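Local structure of peridinin-chlorophyll A protein (Amphidinium carterae, 2C9E) at residues P16-F21 / K82-K87; L62-V67 / V228-N233. The protein probably serves as a water-soluble light-harvesting antenna that captures blue-green light with bound peridinin and chlorophyll a. All coordinates share one frame; numbering follows the deposited sequence.

Interaction 1 (P16-F21 / K82-K87). With PID (peridinin), chain F.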
ATOM      1  N   PRO A  16      16.279 -12.759  13.708  1.00 24.58           N
ATOM      2  CA  PRO A  16      17.709 -12.778  13.307  1.00 24.74           C
ATOM      3  C   PRO A  16      17.915 -12.661  11.799  1.00 24.68           C
ATOM      4  O   PRO A  16      18.925 -12.135  11.329  1.00 24.29           O
ATOM      5  CB  PRO A  16      18.227 -14.133  13.854  1.00 24.80           C
ATOM      6  CG  PRO A  16      17.299 -14.450  14.963  1.00 24.87           C
ATOM      7  CD  PRO A  16      15.927 -14.020  14.397  1.00 24.52           C
ATOM      8  N   ILE A  17      16.972 -13.181  11.022  1.00 25.11           N
ATOM      9  CA  ILE A  17      17.072 -13.058   9.561  1.00 24.45           C
ATOM     10  C   ILE A  17      16.765 -11.604   9.197  1.00 24.50           C
ATOM     11  O   ILE A  17      17.433 -11.003   8.346  1.00 23.54           O
ATOM     12  CB  ILE A  17      16.047 -13.997   8.861  1.00 24.72           C
ATOM     13  CG1 ILE A  17      16.398 -15.457   9.214  1.00 24.08           C
ATOM     14  CG2 ILE A  17      15.988 -13.670   7.329  1.00 23.57           C
ATOM     15  CD1 ILE A  17      15.391 -16.534   8.711  1.00 21.55           C
ATOM     16  N   ALA A  18      15.734 -11.049   9.837  1.00 23.71           N
ATOM     17  CA  ALA A  18      15.355  -9.651   9.625  1.00 24.38           C
ATOM     18  C   ALA A  18      16.548  -8.689   9.885  1.00 26.03           C
ATOM     19  O   ALA A  18      16.772  -7.709   9.133  1.00 24.38           O
ATOM     20  CB  ALA A  18      14.197  -9.305  10.552  1.00 24.32           C
ATOM     21  N   GLU A  19      17.302  -8.956  10.952  1.00 25.26           N
ATOM     22  CA  GLU A  19      18.480  -8.138  11.291  1.00 26.42           C
ATOM     23  C   GLU A  19      19.546  -8.117  10.198  1.00 25.34           C
ATOM     24  O   GLU A  19      20.363  -7.225  10.161  1.00 26.02           O
ATOM     25  CB  GLU A  19      19.170  -8.659  12.559  1.00 27.44           C
ATOM     26  CG  GLU A  19      18.531  -8.289  13.851  1.00 32.14           C
ATOM     27  CD  GLU A  19      19.284  -8.903  15.030  1.00 34.53           C
ATOM     28  OE1 GLU A  19      19.430 -10.143  15.077  1.00 36.54           O
ATOM     29  OE2 GLU A  19      19.732  -8.149  15.907  1.00 36.69           O
ATOM     30  N   LYS A  20      19.575  -9.108   9.330  1.00 24.00           N
ATOM     31  CA  LYS A  20      20.570  -9.086   8.302  1.00 25.53           C
ATOM     32  C   LYS A  20      20.017  -8.553   6.965  1.00 26.27           C
ATOM     33  O   LYS A  20      20.754  -8.411   5.998  1.00 25.63           O
ATOM     34  CB  LYS A  20      21.128 -10.497   8.147  1.00 27.47           C
ATOM     35  CG  LYS A  20      21.849 -10.951   9.426  1.00 31.96           C
ATOM     36  CD  LYS A  20      22.810 -12.142   9.235  1.00 36.66           C
ATOM     37  CE  LYS A  20      22.097 -13.493   9.048  1.00 40.02           C
ATOM     38  NZ  LYS A  20      21.066 -13.792  10.111  1.00 41.25           N
ATOM     39  N   PHE A  21      18.733  -8.191   6.940  1.00 25.49           N
ATOM     40  CA  PHE A  21      18.107  -7.755   5.700  1.00 24.94           C
ATOM     41  C   PHE A  21      18.214  -6.270   5.427  1.00 25.68           C
ATOM     42  O   PHE A  21      18.077  -5.422   6.336  1.00 24.73           O
ATOM     43  CB  PHE A  21      16.629  -8.179   5.655  1.00 23.64           C
ATOM     44  CG  PHE A  21      16.044  -8.149   4.262  1.00 24.06           C
ATOM     45  CD1 PHE A  21      16.220  -9.239   3.391  1.00 23.30           C
ATOM     46  CD2 PHE A  21      15.379  -7.010   3.801  1.00 22.89           C
ATOM     47  CE1 PHE A  21      15.753  -9.195   2.091  1.00 23.95           C
ATOM     48  CE2 PHE A  21      14.903  -6.951   2.493  1.00 24.11           C
ATOM     49  CZ  PHE A  21      15.089  -8.042   1.636  1.00 24.29           C
ATOM     50  N   LYS A  82      19.975   0.646  10.058  1.00 35.64           N
ATOM     51  CA  LYS A  82      19.410  -0.588   9.505  1.00 34.56           C
ATOM     52  C   LYS A  82      17.863  -0.585   9.481  1.00 32.95           C
ATOM     53  O   LYS A  82      17.245  -1.517   8.952  1.00 34.31           O
ATOM     54  CB  LYS A  82      19.896  -1.789  10.340  1.00 36.75           C
ATOM     55  CG  LYS A  82      21.320  -2.271  10.024  1.00 39.65           C
ATOM     56  CD  LYS A  82      21.920  -3.101  11.164  1.00 42.81           C
ATOM     57  CE  LYS A  82      21.114  -4.362  11.526  1.00 45.28           C
ATOM     58  NZ  LYS A  82      21.250  -4.778  12.986  1.00 45.33           N
ATOM     59  N   LEU A  83      17.229   0.459  10.006  1.00 30.92           N
ATOM     60  CA  LEU A  83      15.749   0.506  10.063  1.00 29.36           C
ATOM     61  C   LEU A  83      15.211  -0.764  10.722  1.00 27.89           C
ATOM     62  O   LEU A  83      14.177  -1.292  10.341  1.00 26.59           O
ATOM     63  CB  LEU A  83      15.160   0.632   8.652  1.00 28.64           C
ATOM     64  CG  LEU A  83      15.574   1.927   7.937  1.00 30.63           C
ATOM     65  CD1 LEU A  83      15.010   1.932   6.540  1.00 27.94           C
ATOM     66  CD2 LEU A  83      15.076   3.148   8.717  1.00 28.79           C
ATOM     67  N   MET A  84      15.903  -1.228  11.748  1.00 27.78           N
ATOM     68  CA  MET A  84      15.539  -2.463  12.405  1.00 28.82           C
ATOM     69  C   MET A  84      14.725  -2.234  13.679  1.00 28.57           C
ATOM     70  O   MET A  84      15.197  -1.605  14.641  1.00 26.48           O
ATOM     71  CB  MET A  84      16.845  -3.235  12.677  1.00 33.08           C
ATOM     72  CG  MET A  84      16.718  -4.700  13.045  1.00 33.95           C
ATOM     73  SD  MET A  84      15.803  -5.643  11.821  1.00 39.38           S
ATOM     74  CE  MET A  84      14.647  -6.474  12.930  1.00 34.74           C
ATOM     75  N   ALA A  85      13.491  -2.732  13.688  1.00 26.77           N
ATOM     76  CA  ALA A  85      12.630  -2.554  14.871  1.00 26.94           C
ATOM     77  C   ALA A  85      13.158  -3.335  16.047  1.00 25.92           C
ATOM     78  O   ALA A  85      14.023  -4.188  15.883  1.00 26.81           O
ATOM     79  CB  ALA A  85      11.184  -3.020  14.574  1.00 25.70           C
ATOM     80  N   SER A  86      12.565  -3.088  17.214  1.00 27.26           N
ATOM     81  CA  SER A  86      12.927  -3.778  18.462  1.00 26.29           C
ATOM     82  C   SER A  86      12.330  -5.200  18.423  1.00 26.65           C
ATOM     83  O   SER A  86      11.378  -5.444  17.678  1.00 23.41           O
ATOM     84  CB  SER A  86      12.415  -2.931  19.679  1.00 24.43           C
ATOM     85  OG  SER A  86      11.022  -2.995  19.969  1.00 21.39           O
ATOM     86  N   LYS A  87      12.897  -6.148  19.178  1.00 26.98           N
ATOM     87  CA  LYS A  87      12.345  -7.505  19.167  1.00 28.06           C
ATOM     88  C   LYS A  87      10.885  -7.416  19.656  1.00 28.91           C
ATOM     89  O   LYS A  87       9.992  -8.168  19.239  1.00 27.39           O
ATOM     90  CB  LYS A  87      13.128  -8.437  20.116  1.00 31.11           C
ATOM     91  CG  LYS A  87      14.537  -8.858  19.673  1.00 34.48           C
ATOM     92  CD  LYS A  87      15.205  -9.883  20.634  1.00 36.12           C
ATOM     93  CE  LYS A  87      16.562 -10.370  20.095  1.00 38.34           C
ATOM     94  NZ  LYS A  87      17.189 -11.409  20.977  1.00 42.81           N
TER
HETATM   95  C1  PID F1331      -3.045 -19.837   4.558  1.00 22.03           C
HETATM   96  C2  PID F1331      -4.061 -20.945   4.256  1.00 22.90           C
HETATM   97  C3  PID F1331      -5.477 -20.362   4.222  1.00 24.09           C
HETATM   98  C4  PID F1331      -5.781 -19.774   5.603  1.00 22.27           C
HETATM   99  C5  PID F1331      -4.914 -18.557   5.946  1.00 23.00           C
HETATM  100  C6  PID F1331      -3.454 -18.671   5.464  1.00 22.31           C
HETATM  101  C7  PID F1331      -2.530 -17.919   6.199  1.00 22.50           C
HETATM  102  C8  PID F1331      -1.596 -17.018   5.684  1.00 21.72           C
HETATM  103  C9  PID F1331      -0.706 -16.257   6.449  1.00 22.43           C
HETATM  104  C10 PID F1331      -0.573 -16.234   7.833  1.00 24.68           C
HETATM  105  C11 PID F1331       0.134 -15.328   5.987  1.00 23.94           C
HETATM  106  C12 PID F1331       0.762 -14.734   7.007  1.00 23.98           C
HETATM  107  C13 PID F1331       1.698 -13.705   6.888  1.00 23.11           C
HETATM  108  C14 PID F1331       2.371 -13.050   7.923  1.00 23.64           C
HETATM  109  C15 PID F1331       3.275 -12.031   7.611  1.00 23.07           C
HETATM  110  C16 PID F1331       4.004 -11.273   8.527  1.00 19.62           C
HETATM  111  C17 PID F1331       4.873 -10.261   8.117  1.00 18.95           C
HETATM  112  C18 PID F1331       5.576  -9.475   9.030  1.00 16.53           C
HETATM  113  C19 PID F1331       6.437  -8.438   8.671  1.00 16.34           C
HETATM  114  C20 PID F1331       7.055  -7.682   9.670  1.00 16.52           C
HETATM  115  C21 PID F1331       7.902  -6.592   9.465  1.00 17.27           C
HETATM  116  C22 PID F1331       8.421  -5.907  10.564  1.00 16.69           C
HETATM  117  C23 PID F1331       9.193  -4.862  10.430  1.00 17.43           C
HETATM  118  C24 PID F1331       9.901  -3.773  10.269  1.00 17.70           C
HETATM  119  C25 PID F1331       9.258  -2.383  10.146  1.00 17.30           C
HETATM  120  C26 PID F1331       9.699  -1.769   8.812  1.00 17.56           C
HETATM  121  C27 PID F1331      11.220  -1.793   8.616  1.00 19.05           C
HETATM  122  C28 PID F1331      11.809  -3.199   8.793  1.00 18.81           C
HETATM  123  C29 PID F1331      11.425  -3.822  10.141  1.00 19.22           C
HETATM  124  C30 PID F1331      11.517  -0.086   6.986  1.00 21.15           C
HETATM  125  C31 PID F1331      11.902   0.379   5.580  1.00 19.20           C
HETATM  126  CM1 PID F1331      -1.590 -20.309   4.524  1.00 22.74           C
HETATM  127  CM2 PID F1331      -4.986 -18.392   7.468  1.00 20.10           C
HETATM  128  CM3 PID F1331      -5.589 -17.342   5.305  1.00 21.87           C
HETATM  129  CM4 PID F1331       2.114 -13.426   9.386  1.00 22.57           C
HETATM  130  CM5 PID F1331       8.242  -6.109   8.050  1.00 16.02           C
HETATM  131  CM6 PID F1331       7.730  -2.478  10.115  1.00 19.16           C
HETATM  132  CM7 PID F1331       9.661  -1.498  11.327  1.00 18.91           C
HETATM  133  CM8 PID F1331      11.929  -5.268  10.209  1.00 17.87           C
HETATM  134  O1  PID F1331      -3.314 -18.532   4.038  1.00 20.65           O
HETATM  135  O2  PID F1331      -6.435 -21.386   3.938  1.00 27.21           O
HETATM  136  O3  PID F1331      -1.198 -16.930   8.630  1.00 26.72           O
HETATM  137  O4  PID F1331       0.344 -15.283   8.186  1.00 23.78           O
HETATM  138  O5  PID F1331      11.967  -3.036  11.211  1.00 19.78           O
HETATM  139  O6  PID F1331      11.479  -1.420   7.253  1.00 21.13           O
HETATM  140  O7  PID F1331      11.315   0.743   7.872  1.00 24.10           O
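Of the CA atoms, those of E19 and M84 come nearest each other across the two backbones, 6.5 Å apart. A type I turn from A18 to F21, at the end of helix 2-18, lies against the irregular loop 82-87, which leads into helix 87-102. M84 and E19 contribute about equally to the join. M84 CG stands anti to the backbone N (chi1 -165°) and the chain then bends at chi2 (56°), laying SD 3.5 Å from A18 O, the carbonyl that closes the turn by accepting F21 N and also takes W23 NE1. The methyl CE goes on to A18 CB at 3.7 Å and, on the ligand side, to CM8 of the peridinin at 4.0 Å. E19 crosses M84 at about a right angle, CG against CG. Two residues before M84, K82 folds its bent chain over the turn, with CE 3.3 Å from E19 O; its NZ remains 4.7 Å from E19 OE2, and the opposite charges may attract at that distance without a salt bridge. Replacing M84, with an alanine here, is likely to open a gap between A18 CB and the peridinin methyl CM8, leaving both without the thioether that now fills it. The loop grips the pigment mainly through its backbone: peridinin O5 donates to L83 O at 2.9 Å and accepts from A85 N, so one hydroxyl is held by the peptide groups flanking M84. L83 CD1 packs on the acetate methyl C31. In this all-helical peridinin-chlorophyll protein, the contact forms part of the wall of a carotenoid pocket around the hydroxylated, acetylated ring of peridinin.

Interaction 2 (L62-V67 / V228-N233). With PID (peridinin), chain I.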
ATOM      1  N   LEU A  62      -9.137  -4.845  13.438  1.00 30.98           N
ATOM      2  CA  LEU A  62      -7.855  -5.543  13.371  1.00 30.35           C
ATOM      3  C   LEU A  62      -6.902  -4.940  12.312  1.00 29.30           C
ATOM      4  O   LEU A  62      -5.672  -5.040  12.451  1.00 30.20           O
ATOM      5  CB  LEU A  62      -8.101  -7.031  13.115  1.00 29.52           C
ATOM      6  CG  LEU A  62      -9.002  -7.609  14.212  1.00 30.16           C
ATOM      7  CD1 LEU A  62      -9.287  -9.058  13.966  1.00 27.41           C
ATOM      8  CD2 LEU A  62      -8.306  -7.424  15.586  1.00 30.75           C
ATOM      9  N   VAL A  63      -7.465  -4.331  11.265  1.00 27.66           N
ATOM     10  CA  VAL A  63      -6.668  -3.676  10.206  1.00 26.05           C
ATOM     11  C   VAL A  63      -6.011  -2.480  10.878  1.00 26.41           C
ATOM     12  O   VAL A  63      -4.822  -2.182  10.717  1.00 26.78           O
ATOM     13  CB  VAL A  63      -7.574  -3.142   9.024  1.00 24.28           C
ATOM     14  CG1 VAL A  63      -6.816  -2.108   8.183  1.00 23.52           C
ATOM     15  CG2 VAL A  63      -7.998  -4.293   8.118  1.00 20.41           C
ATOM     16  N   ARG A  64      -6.813  -1.791  11.659  1.00 26.87           N
ATOM     17  CA  ARG A  64      -6.344  -0.615  12.345  1.00 27.57           C
ATOM     18  C   ARG A  64      -5.251  -0.963  13.339  1.00 26.17           C
ATOM     19  O   ARG A  64      -4.197  -0.301  13.389  1.00 25.42           O
ATOM     20  CB  ARG A  64      -7.534   0.061  13.029  1.00 29.52           C
ATOM     21  CG  ARG A  64      -7.140   1.257  13.828  1.00 35.41           C
ATOM     22  CD  ARG A  64      -8.301   1.904  14.596  1.00 38.71           C
ATOM     23  NE  ARG A  64      -7.810   3.219  14.974  1.00 42.62           N
ATOM     24  CZ  ARG A  64      -7.831   4.279  14.172  1.00 43.05           C
ATOM     25  NH1 ARG A  64      -8.358   4.200  12.954  1.00 42.92           N
ATOM     26  NH2 ARG A  64      -7.232   5.392  14.562  1.00 45.56           N
ATOM     27  N   ALA A  65      -5.472  -1.994  14.135  1.00 24.85           N
ATOM     28  CA  ALA A  65      -4.445  -2.393  15.102  1.00 26.42           C
ATOM     29  C   ALA A  65      -3.128  -2.790  14.371  1.00 26.40           C
ATOM     30  O   ALA A  65      -2.028  -2.403  14.800  1.00 27.05           O
ATOM     31  CB  ALA A  65      -4.957  -3.586  15.958  1.00 26.82           C
ATOM     32  N   ALA A  66      -3.249  -3.557  13.284  1.00 24.96           N
ATOM     33  CA  ALA A  66      -2.093  -3.997  12.478  1.00 24.19           C
ATOM     34  C   ALA A  66      -1.267  -2.812  11.950  1.00 24.30           C
ATOM     35  O   ALA A  66      -0.034  -2.850  11.969  1.00 25.87           O
ATOM     36  CB  ALA A  66      -2.585  -4.864  11.316  1.00 21.76           C
ATOM     37  N   VAL A  67      -1.942  -1.779  11.463  1.00 24.76           N
ATOM     38  CA  VAL A  67      -1.300  -0.568  10.972  1.00 25.48           C
ATOM     39  C   VAL A  67      -0.677   0.167  12.188  1.00 28.02           C
ATOM     40  O   VAL A  67       0.467   0.637  12.129  1.00 28.26           O
ATOM     41  CB  VAL A  67      -2.341   0.359  10.237  1.00 22.86           C
ATOM     42  CG1 VAL A  67      -1.713   1.698   9.894  1.00 22.58           C
ATOM     43  CG2 VAL A  67      -2.764  -0.270   8.923  1.00 21.86           C
ATOM     44  N   VAL A 228      -1.069   9.386   9.413  1.00 27.88           N
ATOM     45  CA  VAL A 228      -2.204  10.091   8.772  1.00 27.37           C
ATOM     46  C   VAL A 228      -3.375   9.137   8.500  1.00 28.69           C
ATOM     47  O   VAL A 228      -4.553   9.500   8.687  1.00 27.20           O
ATOM     48  CB  VAL A 228      -1.792  10.744   7.437  1.00 27.46           C
ATOM     49  CG1 VAL A 228      -2.977  11.013   6.586  1.00 27.83           C
ATOM     50  CG2 VAL A 228      -1.082  12.034   7.708  1.00 28.78           C
ATOM     51  N   ALA A 229      -3.060   7.908   8.078  1.00 27.57           N
ATOM     52  CA  ALA A 229      -4.107   6.962   7.790  1.00 28.09           C
ATOM     53  C   ALA A 229      -4.915   6.644   9.057  1.00 29.20           C
ATOM     54  O   ALA A 229      -6.126   6.465   8.988  1.00 26.98           O
ATOM     55  CB  ALA A 229      -3.532   5.692   7.199  1.00 25.36           C
ATOM     56  N   LEU A 230      -4.256   6.569  10.212  1.00 30.83           N
ATOM     57  CA  LEU A 230      -5.004   6.238  11.435  1.00 32.14           C
ATOM     58  C   LEU A 230      -5.985   7.341  11.869  1.00 32.47           C
ATOM     59  O   LEU A 230      -6.907   7.065  12.616  1.00 33.85           O
ATOM     60  CB  LEU A 230      -4.057   5.881  12.581  1.00 31.83           C
ATOM     61  CG  LEU A 230      -3.581   4.431  12.849  1.00 33.25           C
ATOM     62  CD1 LEU A 230      -4.407   3.395  12.175  1.00 28.77           C
ATOM     63  CD2 LEU A 230      -2.155   4.310  12.471  1.00 33.05           C
ATOM     64  N   THR A 231      -5.805   8.573  11.390  1.00 33.57           N
ATOM     65  CA  THR A 231      -6.730   9.694  11.697  1.00 33.03           C
ATOM     66  C   THR A 231      -7.913   9.730  10.720  1.00 34.14           C
ATOM     67  O   THR A 231      -8.871  10.494  10.923  1.00 34.87           O
ATOM     68  CB  THR A 231      -6.093  11.089  11.543  1.00 32.28           C
ATOM     69  OG1 THR A 231      -5.810  11.306  10.158  1.00 30.06           O
ATOM     70  CG2 THR A 231      -4.817  11.249  12.402  1.00 33.20           C
ATOM     71  N   MET A 232      -7.848   8.959   9.636  1.00 31.88           N
ATOM     72  CA  MET A 232      -8.962   8.949   8.697  1.00 32.28           C
ATOM     73  C   MET A 232     -10.140   8.084   9.171  1.00 32.14           C
ATOM     74  O   MET A 232      -9.969   7.126   9.930  1.00 30.68           O
ATOM     75  CB  MET A 232      -8.538   8.416   7.316  1.00 30.52           C
ATOM     76  CG  MET A 232      -7.442   9.214   6.658  1.00 32.44           C
ATOM     77  SD  MET A 232      -6.875   8.469   5.116  1.00 31.64           S
ATOM     78  CE  MET A 232      -6.315  10.005   4.279  1.00 33.05           C
ATOM     79  N   ASN A 233     -11.317   8.413   8.654  1.00 31.79           N
ATOM     80  CA  ASN A 233     -12.531   7.676   8.933  1.00 33.37           C
ATOM     81  C   ASN A 233     -12.450   6.354   8.176  1.00 32.96           C
ATOM     82  O   ASN A 233     -12.426   6.330   6.944  1.00 31.84           O
ATOM     83  CB  ASN A 233     -13.738   8.463   8.435  1.00 35.38           C
ATOM     84  CG  ASN A 233     -15.055   7.820   8.839  1.00 38.19           C
ATOM     85  OD1 ASN A 233     -15.579   6.892   8.192  1.00 36.73           O
ATOM     86  ND2 ASN A 233     -15.596   8.311   9.933  1.00 40.31           N
TER
HETATM   87  C1  PID I1334       1.150  24.322  -1.646  1.00 30.82           C
HETATM   88  C2  PID I1334       1.122  25.745  -2.208  1.00 32.16           C
HETATM   89  C3  PID I1334      -0.194  26.443  -1.862  1.00 33.49           C
HETATM   90  C4  PID I1334      -1.334  25.636  -2.490  1.00 32.70           C
HETATM   91  C5  PID I1334      -1.487  24.218  -1.928  1.00 31.23           C
HETATM   92  C6  PID I1334      -0.157  23.526  -1.587  1.00 30.58           C
HETATM   93  C7  PID I1334      -0.137  22.138  -1.760  1.00 28.93           C
HETATM   94  C8  PID I1334      -0.017  21.156  -0.774  1.00 28.38           C
HETATM   95  C9  PID I1334      -0.011  19.776  -1.010  1.00 28.23           C
HETATM   96  C10 PID I1334      -0.113  19.116  -2.232  1.00 26.61           C
HETATM   97  C11 PID I1334      -0.067  18.832  -0.071  1.00 27.82           C
HETATM   98  C12 PID I1334      -0.231  17.638  -0.646  1.00 26.75           C
HETATM   99  C13 PID I1334      -0.431  16.444   0.048  1.00 27.12           C
HETATM  100  C14 PID I1334      -0.617  15.163  -0.476  1.00 27.24           C
HETATM  101  C15 PID I1334      -0.833  14.112   0.415  1.00 25.88           C
HETATM  102  C16 PID I1334      -1.066  12.784   0.054  1.00 27.13           C
HETATM  103  C17 PID I1334      -1.346  11.822   1.024  1.00 24.47           C
HETATM  104  C18 PID I1334      -1.621  10.499   0.689  1.00 25.55           C
HETATM  105  C19 PID I1334      -1.957   9.542   1.644  1.00 22.97           C
HETATM  106  C20 PID I1334      -2.244   8.229   1.274  1.00 23.23           C
HETATM  107  C21 PID I1334      -2.621   7.217   2.155  1.00 25.38           C
HETATM  108  C22 PID I1334      -2.870   5.938   1.654  1.00 24.23           C
HETATM  109  C23 PID I1334      -3.249   4.894   2.344  1.00 21.24           C
HETATM  110  C24 PID I1334      -3.639   3.823   2.990  1.00 20.33           C
HETATM  111  C25 PID I1334      -5.113   3.421   3.168  1.00 23.81           C
HETATM  112  C26 PID I1334      -5.420   3.197   4.654  1.00 22.03           C
HETATM  113  C27 PID I1334      -4.413   2.259   5.338  1.00 23.52           C
HETATM  114  C28 PID I1334      -2.970   2.735   5.122  1.00 20.07           C
HETATM  115  C29 PID I1334      -2.608   2.892   3.639  1.00 22.66           C
HETATM  116  C30 PID I1334      -5.648   1.643   7.310  1.00 25.05           C
HETATM  117  C31 PID I1334      -5.858   1.789   8.818  1.00 26.55           C
HETATM  118  CM1 PID I1334       2.479  23.595  -1.869  1.00 29.29           C
HETATM  119  CM2 PID I1334      -2.248  23.440  -3.004  1.00 32.05           C
HETATM  120  CM3 PID I1334      -2.356  24.274  -0.669  1.00 29.00           C
HETATM  121  CM4 PID I1334      -0.697  14.916  -1.989  1.00 24.67           C
HETATM  122  CM5 PID I1334      -2.752   7.509   3.654  1.00 26.44           C
HETATM  123  CM6 PID I1334      -6.062   4.502   2.645  1.00 23.36           C
HETATM  124  CM7 PID I1334      -5.378   2.134   2.379  1.00 24.74           C
HETATM  125  CM8 PID I1334      -1.183   3.444   3.525  1.00 18.00           C
HETATM  126  O1  PID I1334       0.472  24.065  -0.413  1.00 30.82           O
HETATM  127  O2  PID I1334      -0.187  27.748  -2.450  1.00 32.40           O
HETATM  128  O3  PID I1334       0.042  19.615  -3.346  1.00 24.83           O
HETATM  129  O4  PID I1334      -0.263  17.778  -2.006  1.00 26.34           O
HETATM  130  O5  PID I1334      -2.688   1.617   2.992  1.00 20.43           O
HETATM  131  O6  PID I1334      -4.609   2.335   6.765  1.00 25.41           O
HETATM  132  O7  PID I1334      -6.405   0.944   6.635  1.00 22.34           O
HETATM  133  O   HOH W   1      -8.395   4.786  10.287  1.00 30.61           O
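L230 and R64 meet where the C-terminal end of helix 215-231 comes up to helix 60-77, joining the two halves of this all-helical peridinin-chlorophyll protein. Following L230 outward shows how. Its CB lies 3.8 Å from R64 NH2, and CG is still beside the same nitrogen. There the side chain forks. CD1 drops onto the aliphatic part of the arginine, 3.8 Å from R64 CG, and covers one face of the guanidinium over its centre; it also nears V67 CG1 and, at 4.0 Å, the acetate methyl C31 of the peridinin. CD2 meets V67 too, touching CG1 at 3.7 Å.

R64 reaches this place because its chain runs extended from CG to NE, with CG anti to the backbone N (chi1 177°). The guanidinium then grips the backbone of the same leucine: NH2 donates to L230 O at 2.6 Å with an N-H...O angle of 156°, the carbonyl oxygen sitting at the edge of the guanidinium, in its plane, while NH1 adds a weak bond to that oxygen. A positive charge at the C-terminal end of helix 215-231 would probably be favoured by the helix dipole. A water links NH1, weakly, to M232 O. The other methyl of V67, CG2, packs on the pigment, 3.7 Å from C31. A229 CB faces the ester oxygen O6, and V63 CG1 comes to 3.4 Å from the acetate carbonyl oxygen O7.

In the fold
Interactions 1 and 2 do not touch: their centres are 24 Å apart and their nearest atoms about 12 Å. Each, however, receives the acetylated ring of a different peridinin, one hydrogen-bonded by the loop itself, the other packed here by aliphatic side chains and hydrogen-bonded by Q234 outside the two segments. They share structural elements too. Helix 60-77 carries 62-67 and runs on toward the loop 82-87, while helix 215-231 ends in interaction 2 and, near its start, offers P215 and A219 to L83. A chlorophyll a lies about 4 Å from the V67 side chain, whereas the A18 side chain is about 8 Å from one. The magnesium ion held by S71, D75 and D223 bridges those same two helices, S71 about 5 Å from L230, side chain to side chain.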